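Local coordinates for hypothetical protein yfcE (Escherichia coli, PDB 1SU1), which belongs to the calcineurin-like phosphoesterase superfamily and binds a pair of zinc ions, at residues L84-R95 against L106-Q116. Sequence-based numbering, arbitrary orientation.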
ATOM      1  N   LEU A  84      13.542 -11.959 -19.240  1.00 21.93           N
ATOM      2  CA  LEU A  84      14.016 -10.929 -18.317  1.00 20.27           C
ATOM      3  C   LEU A  84      14.786 -11.541 -17.144  1.00 18.69           C
ATOM      4  O   LEU A  84      15.744 -10.950 -16.653  1.00 19.16           O
ATOM      5  CB  LEU A  84      12.848 -10.075 -17.805  1.00 21.60           C
ATOM      6  CG  LEU A  84      12.199  -9.159 -18.850  1.00 21.26           C
ATOM      7  CD1 LEU A  84      10.999  -8.455 -18.256  1.00 23.49           C
ATOM      8  CD2 LEU A  84      13.227  -8.144 -19.350  1.00 21.85           C
ATOM      9  N   ASN A  85      14.401 -12.740 -16.718  1.00 18.50           N
ATOM     10  CA  ASN A  85      15.096 -13.377 -15.602  1.00 20.17           C
ATOM     11  C   ASN A  85      16.535 -13.794 -15.880  1.00 24.56           C
ATOM     12  O   ASN A  85      17.320 -13.993 -14.943  1.00 22.80           O
ATOM     13  CB  ASN A  85      14.293 -14.578 -15.084  1.00 20.60           C
ATOM     14  CG  ASN A  85      13.101 -14.144 -14.223  1.00 23.86           C
ATOM     15  OD1 ASN A  85      13.110 -13.050 -13.650  1.00 18.09           O
ATOM     16  ND2 ASN A  85      12.084 -14.992 -14.132  1.00 18.82           N
ATOM     17  N   GLU A  86      16.895 -13.928 -17.156  1.00 25.33           N
ATOM     18  CA  GLU A  86      18.267 -14.310 -17.495  1.00 25.77           C
ATOM     19  C   GLU A  86      19.237 -13.213 -17.058  1.00 24.13           C
ATOM     20  O   GLU A  86      20.416 -13.475 -16.819  1.00 25.82           O
ATOM     21  CB  GLU A  86      18.400 -14.580 -19.004  1.00 28.82           C
ATOM     22  CG  GLU A  86      17.797 -15.921 -19.442  1.00 33.17           C
ATOM     23  CD  GLU A  86      17.637 -16.059 -20.961  1.00 42.03           C
ATOM     24  OE1 GLU A  86      17.084 -17.090 -21.403  1.00 42.97           O
ATOM     25  OE2 GLU A  86      18.053 -15.146 -21.712  1.00 42.46           O
ATOM     26  N   VAL A  87      18.738 -11.988 -16.925  1.00 21.64           N
ATOM     27  CA  VAL A  87      19.597 -10.882 -16.519  1.00 24.36           C
ATOM     28  C   VAL A  87      19.120 -10.201 -15.211  1.00 23.56           C
ATOM     29  O   VAL A  87      19.462  -9.049 -14.924  1.00 20.34           O
ATOM     30  CB  VAL A  87      19.709  -9.847 -17.688  1.00 26.30           C
ATOM     31  CG1 VAL A  87      18.421  -9.051 -17.832  1.00 27.93           C
ATOM     32  CG2 VAL A  87      20.904  -8.945 -17.475  1.00 33.80           C
ATOM     33  N   ALA A  88      18.349 -10.941 -14.415  1.00 24.03           N
ATOM     34  CA  ALA A  88      17.796 -10.442 -13.151  1.00 23.04           C
ATOM     35  C   ALA A  88      18.792  -9.676 -12.277  1.00 23.11           C
ATOM     36  O   ALA A  88      18.483  -8.593 -11.779  1.00 21.62           O
ATOM     37  CB  ALA A  88      17.190 -11.607 -12.350  1.00 21.21           C
ATOM     38  N   HIS A  89      19.985 -10.232 -12.101  1.00 24.96           N
ATOM     39  CA  HIS A  89      21.010  -9.607 -11.274  1.00 28.93           C
ATOM     40  C   HIS A  89      21.481  -8.225 -11.729  1.00 28.90           C
ATOM     41  O   HIS A  89      22.269  -7.577 -11.035  1.00 29.73           O
ATOM     42  CB  HIS A  89      22.217 -10.543 -11.149  1.00 37.37           C
ATOM     43  CG  HIS A  89      22.830 -10.922 -12.462  1.00 48.71           C
ATOM     44  ND1 HIS A  89      22.120 -11.558 -13.459  1.00 51.05           N
ATOM     45  CD2 HIS A  89      24.085 -10.757 -12.942  1.00 51.47           C
ATOM     46  CE1 HIS A  89      22.911 -11.766 -14.496  1.00 52.98           C
ATOM     47  NE2 HIS A  89      24.110 -11.290 -14.209  1.00 54.36           N
ATOM     48  N   LYS A  90      21.004  -7.755 -12.875  1.00 26.94           N
ATOM     49  CA  LYS A  90      21.426  -6.440 -13.348  1.00 27.20           C
ATOM     50  C   LYS A  90      20.277  -5.477 -13.601  1.00 23.49           C
ATOM     51  O   LYS A  90      20.464  -4.425 -14.216  1.00 22.28           O
ATOM     52  CB  LYS A  90      22.282  -6.579 -14.609  1.00 31.71           C
ATOM     53  CG  LYS A  90      23.656  -7.175 -14.330  1.00 38.25           C
ATOM     54  CD  LYS A  90      24.512  -7.235 -15.568  1.00 40.41           C
ATOM     55  CE  LYS A  90      25.935  -7.633 -15.218  1.00 46.98           C
ATOM     56  NZ  LYS A  90      26.784  -7.799 -16.434  1.00 50.55           N
ATOM     57  N   VAL A  91      19.091  -5.833 -13.123  1.00 19.28           N
ATOM     58  CA  VAL A  91      17.926  -4.978 -13.307  1.00 20.29           C
ATOM     59  C   VAL A  91      17.594  -4.134 -12.072  1.00 21.99           C
ATOM     60  O   VAL A  91      17.697  -4.604 -10.936  1.00 20.13           O
ATOM     61  CB  VAL A  91      16.669  -5.806 -13.655  1.00 19.54           C
ATOM     62  CG1 VAL A  91      15.454  -4.885 -13.778  1.00 16.99           C
ATOM     63  CG2 VAL A  91      16.882  -6.564 -14.963  1.00 19.19           C
ATOM     64  N   ILE A  92      17.210  -2.887 -12.331  1.00 22.10           N
ATOM     65  CA  ILE A  92      16.785  -1.918 -11.327  1.00 23.22           C
ATOM     66  C   ILE A  92      15.426  -1.464 -11.880  1.00 23.53           C
ATOM     67  O   ILE A  92      15.373  -0.824 -12.929  1.00 24.22           O
ATOM     68  CB  ILE A  92      17.711  -0.672 -11.271  1.00 24.15           C
ATOM     69  CG1 ILE A  92      19.138  -1.067 -10.880  1.00 24.80           C
ATOM     70  CG2 ILE A  92      17.143   0.347 -10.283  1.00 24.62           C
ATOM     71  CD1 ILE A  92      19.268  -1.686  -9.507  1.00 24.24           C
ATOM     72  N   ALA A  93      14.334  -1.793 -11.196  1.00 20.98           N
ATOM     73  CA  ALA A  93      13.007  -1.417 -11.685  1.00 21.80           C
ATOM     74  C   ALA A  93      12.131  -0.649 -10.685  1.00 21.22           C
ATOM     75  O   ALA A  93      12.421  -0.606  -9.494  1.00 22.82           O
ATOM     76  CB  ALA A  93      12.270  -2.681 -12.141  1.00 21.87           C
ATOM     77  N   VAL A  94      11.066  -0.032 -11.193  1.00 20.36           N
ATOM     78  CA  VAL A  94      10.098   0.691 -10.370  1.00 20.42           C
ATOM     79  C   VAL A  94       8.703   0.284 -10.842  1.00 21.80           C
ATOM     80  O   VAL A  94       8.484   0.029 -12.034  1.00 18.70           O
ATOM     81  CB  VAL A  94      10.250   2.236 -10.457  1.00 22.50           C
ATOM     82  CG1 VAL A  94      11.521   2.672  -9.745  1.00 21.12           C
ATOM     83  CG2 VAL A  94      10.265   2.696 -11.916  1.00 24.29           C
ATOM     84  N   ARG A  95       7.767   0.234  -9.895  1.00 20.71           N
ATOM     85  CA  ARG A  95       6.389  -0.187 -10.135  1.00 18.23           C
ATOM     86  C   ARG A  95       5.537   0.680 -11.056  1.00 15.55           C
ATOM     87  O   ARG A  95       5.459   1.899 -10.879  1.00 15.19           O
ATOM     88  CB  ARG A  95       5.665  -0.343  -8.782  1.00 21.37           C
ATOM     89  CG  ARG A  95       4.378  -1.150  -8.849  1.00 21.14           C
ATOM     90  CD  ARG A  95       3.688  -1.243  -7.488  1.00 25.36           C
ATOM     91  NE  ARG A  95       2.992  -0.012  -7.112  1.00 22.43           N
ATOM     92  CZ  ARG A  95       3.367   0.793  -6.118  1.00 21.47           C
ATOM     93  NH1 ARG A  95       4.442   0.506  -5.396  1.00 14.57           N
ATOM     94  NH2 ARG A  95       2.658   1.879  -5.837  1.00 17.34           N
ATOM     95  N   LEU A 106       6.648 -13.869 -10.508  1.00 25.30           N
ATOM     96  CA  LEU A 106       7.241 -14.473 -11.702  1.00 23.94           C
ATOM     97  C   LEU A 106       8.649 -13.948 -11.984  1.00 23.12           C
ATOM     98  O   LEU A 106       9.552 -14.725 -12.292  1.00 21.08           O
ATOM     99  CB  LEU A 106       6.350 -14.223 -12.923  1.00 22.63           C
ATOM    100  CG  LEU A 106       5.042 -15.014 -12.993  1.00 22.47           C
ATOM    101  CD1 LEU A 106       4.305 -14.686 -14.282  1.00 26.14           C
ATOM    102  CD2 LEU A 106       5.340 -16.501 -12.926  1.00 21.64           C
ATOM    103  N   LEU A 107       8.829 -12.634 -11.854  1.00 21.70           N
ATOM    104  CA  LEU A 107      10.112 -11.983 -12.099  1.00 20.53           C
ATOM    105  C   LEU A 107      11.075 -12.091 -10.916  1.00 23.82           C
ATOM    106  O   LEU A 107      10.685 -11.902  -9.760  1.00 24.47           O
ATOM    107  CB  LEU A 107       9.869 -10.517 -12.472  1.00 17.83           C
ATOM    108  CG  LEU A 107       8.946 -10.349 -13.688  1.00 18.09           C
ATOM    109  CD1 LEU A 107       8.503  -8.889 -13.820  1.00 14.18           C
ATOM    110  CD2 LEU A 107       9.692 -10.799 -14.952  1.00 17.61           C
ATOM    111  N   HIS A 108      12.341 -12.385 -11.213  1.00 21.36           N
ATOM    112  CA  HIS A 108      13.354 -12.566 -10.181  1.00 20.57           C
ATOM    113  C   HIS A 108      14.150 -11.348  -9.742  1.00 21.34           C
ATOM    114  O   HIS A 108      15.281 -11.474  -9.270  1.00 20.58           O
ATOM    115  CB  HIS A 108      14.310 -13.679 -10.595  1.00 21.37           C
ATOM    116  CG  HIS A 108      13.636 -15.000 -10.783  1.00 23.04           C
ATOM    117  ND1 HIS A 108      14.300 -16.118 -11.235  1.00 26.04           N
ATOM    118  CD2 HIS A 108      12.353 -15.379 -10.577  1.00 23.84           C
ATOM    119  CE1 HIS A 108      13.455 -17.134 -11.301  1.00 25.35           C
ATOM    120  NE2 HIS A 108      12.267 -16.710 -10.908  1.00 26.57           N
ATOM    121  N   PHE A 109      13.566 -10.170  -9.909  1.00 22.55           N
ATOM    122  CA  PHE A 109      14.197  -8.936  -9.468  1.00 23.05           C
ATOM    123  C   PHE A 109      13.065  -8.093  -8.862  1.00 23.53           C
ATOM    124  O   PHE A 109      11.902  -8.238  -9.244  1.00 22.30           O
ATOM    125  CB  PHE A 109      14.891  -8.201 -10.635  1.00 24.05           C
ATOM    126  CG  PHE A 109      14.019  -7.987 -11.842  1.00 23.28           C
ATOM    127  CD1 PHE A 109      13.905  -8.969 -12.822  1.00 19.78           C
ATOM    128  CD2 PHE A 109      13.298  -6.811 -11.989  1.00 21.29           C
ATOM    129  CE1 PHE A 109      13.102  -8.771 -13.936  1.00 18.45           C
ATOM    130  CE2 PHE A 109      12.487  -6.606 -13.105  1.00 22.40           C
ATOM    131  CZ  PHE A 109      12.386  -7.591 -14.074  1.00 21.19           C
ATOM    132  N   PRO A 110      13.391  -7.217  -7.896  1.00 24.44           N
ATOM    133  CA  PRO A 110      12.414  -6.347  -7.216  1.00 22.74           C
ATOM    134  C   PRO A 110      11.718  -5.337  -8.124  1.00 21.09           C
ATOM    135  O   PRO A 110      12.374  -4.497  -8.733  1.00 23.12           O
ATOM    136  CB  PRO A 110      13.254  -5.632  -6.150  1.00 21.00           C
ATOM    137  CG  PRO A 110      14.455  -6.526  -5.970  1.00 27.32           C
ATOM    138  CD  PRO A 110      14.748  -7.001  -7.364  1.00 23.92           C
ATOM    139  N   ILE A 111      10.394  -5.396  -8.197  1.00 20.09           N
ATOM    140  CA  ILE A 111       9.646  -4.453  -9.028  1.00 22.00           C
ATOM    141  C   ILE A 111       8.574  -3.643  -8.270  1.00 23.02           C
ATOM    142  O   ILE A 111       7.850  -2.856  -8.884  1.00 22.46           O
ATOM    143  CB  ILE A 111       8.927  -5.179 -10.188  1.00 24.08           C
ATOM    144  CG1 ILE A 111       7.952  -6.215  -9.620  1.00 21.97           C
ATOM    145  CG2 ILE A 111       9.952  -5.872 -11.091  1.00 19.00           C
ATOM    146  CD1 ILE A 111       6.855  -6.607 -10.574  1.00 22.09           C
ATOM    147  N   THR A 112       8.471  -3.825  -6.952  1.00 20.64           N
ATOM    148  CA  THR A 112       7.448  -3.119  -6.170  1.00 20.88           C
ATOM    149  C   THR A 112       7.749  -1.688  -5.716  1.00 20.14           C
ATOM    150  O   THR A 112       6.823  -0.927  -5.434  1.00 22.06           O
ATOM    151  CB  THR A 112       7.017  -3.948  -4.924  1.00 18.30           C
ATOM    152  OG1 THR A 112       8.164  -4.275  -4.130  1.00 16.54           O
ATOM    153  CG2 THR A 112       6.326  -5.240  -5.361  1.00 16.73           C
ATOM    154  N   ALA A 113       9.021  -1.313  -5.640  1.00 18.21           N
ATOM    155  CA  ALA A 113       9.379   0.043  -5.221  1.00 20.71           C
ATOM    156  C   ALA A 113       8.739   1.097  -6.132  1.00 22.88           C
ATOM    157  O   ALA A 113       8.816   0.993  -7.356  1.00 21.90           O
ATOM    158  CB  ALA A 113      10.898   0.208  -5.212  1.00 20.56           C
ATOM    159  N   PRO A 114       8.104   2.133  -5.543  1.00 21.08           N
ATOM    160  CA  PRO A 114       7.454   3.193  -6.323  1.00 17.75           C
ATOM    161  C   PRO A 114       8.420   4.208  -6.945  1.00 16.22           C
ATOM    162  O   PRO A 114       8.058   4.934  -7.873  1.00 15.10           O
ATOM    163  CB  PRO A 114       6.497   3.824  -5.301  1.00 21.04           C
ATOM    164  CG  PRO A 114       7.280   3.739  -4.035  1.00 17.44           C
ATOM    165  CD  PRO A 114       7.878   2.331  -4.097  1.00 21.47           C
ATOM    166  N   TRP A 115       9.634   4.272  -6.404  1.00 15.75           N
ATOM    167  CA  TRP A 115      10.680   5.160  -6.896  1.00 16.22           C
ATOM    168  C   TRP A 115      12.027   4.716  -6.344  1.00 17.00           C
ATOM    169  O   TRP A 115      12.083   3.954  -5.380  1.00 17.74           O
ATOM    170  CB  TRP A 115      10.404   6.625  -6.512  1.00 17.55           C
ATOM    171  CG  TRP A 115       9.921   6.829  -5.096  1.00 24.01           C
ATOM    172  CD1 TRP A 115      10.660   6.732  -3.941  1.00 21.43           C
ATOM    173  CD2 TRP A 115       8.569   7.070  -4.687  1.00 21.64           C
ATOM    174  NE1 TRP A 115       9.848   6.894  -2.843  1.00 20.20           N
ATOM    175  CE2 TRP A 115       8.562   7.107  -3.268  1.00 21.67           C
ATOM    176  CE3 TRP A 115       7.365   7.271  -5.380  1.00 18.58           C
ATOM    177  CZ2 TRP A 115       7.387   7.311  -2.528  1.00 15.72           C
ATOM    178  CZ3 TRP A 115       6.194   7.478  -4.645  1.00 23.65           C
ATOM    179  CH2 TRP A 115       6.220   7.502  -3.228  1.00 18.39           C
ATOM    180  N   GLN A 116      13.103   5.157  -6.990  1.00 15.84           N
ATOM    181  CA  GLN A 116      14.466   4.842  -6.570  1.00 14.04           C
ATOM    182  C   GLN A 116      15.346   5.983  -7.074  1.00 14.59           C
ATOM    183  O   GLN A 116      14.867   6.859  -7.802  1.00 14.08           O
ATOM    184  CB  GLN A 116      14.920   3.475  -7.107  1.00 16.12           C
ATOM    185  CG  GLN A 116      14.036   2.324  -6.617  1.00 14.91           C
ATOM    186  CD  GLN A 116      14.682   0.950  -6.705  1.00 17.44           C
ATOM    187  OE1 GLN A 116      15.674   0.672  -6.035  1.00 21.45           O
ATOM    188  NE2 GLN A 116      14.108   0.077  -7.529  1.00 21.65           N
TER
HETATM  189  O   HOH W   1      17.047 -15.581 -12.541  1.00 30.10           O
HETATM  190  O   HOH W   2      14.840  -2.934  -8.460  1.00 22.66           O
HETATM  191  O   HOH W   3      11.243  -2.194  -7.549  1.00 24.67           O
HETATM  192  O   HOH W   4       6.332   4.151 -10.015  1.00 12.23           O
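Phe109 packing on Val91 and Asn85 bonding to the chain at His108 carry one end of a buried loop-to-sheet-edge contact, in which the chain from Leu107 on, leaving helix 101-106, runs along the end of helix 77-85 and then beside strand 91-93, an outermost strand, within this chain, of its sheet. Phe109 is the apolar centre. With CG wedged between backbone N and carbonyl carbon (chi1 51°), its ring turns one face to Val91, whose CG1 makes a CH-pi contact 3.8 Å from the ring centroid, while Leu84 CB and Ala93 CB meet its edge. Asn85 reads the backbone with both ends of its amide: OD1 accepts from His108 N at 2.6 Å, and ND2 donates to Leu106 O at 3.1 Å, the acceptor lying almost in the amide plane. These two bonds fix the amide's rotation and hold it flat over the His108 imidazole, the planes 17° apart and ND2 above the ring centre.

Beside strand 91-93, waters replace direct backbone pairing: one joins Ala93 N to Pro110 O, another Ala93 O to Ala113 N. Gln116 NE2 adds a weak bond to Ala93 O, while its OE1 bonds Gln117 of a second subunit. A direct backbone hydrogen bond follows, from Arg95 N to Ala113 O at 2.9 Å. A bend at chi3 (76°) brings Arg95 NH1 to Thr112 O at 2.8 Å, and NE forms a salt bridge with Glu101 of a third subunit. The contact thus joins the sheet edge to the linker between two sheets, in the layered alpha/beta fold of calcineurin-like phosphoesterases, with Asn97, a ligand of one of the two zinc ions, two residues beyond Arg95.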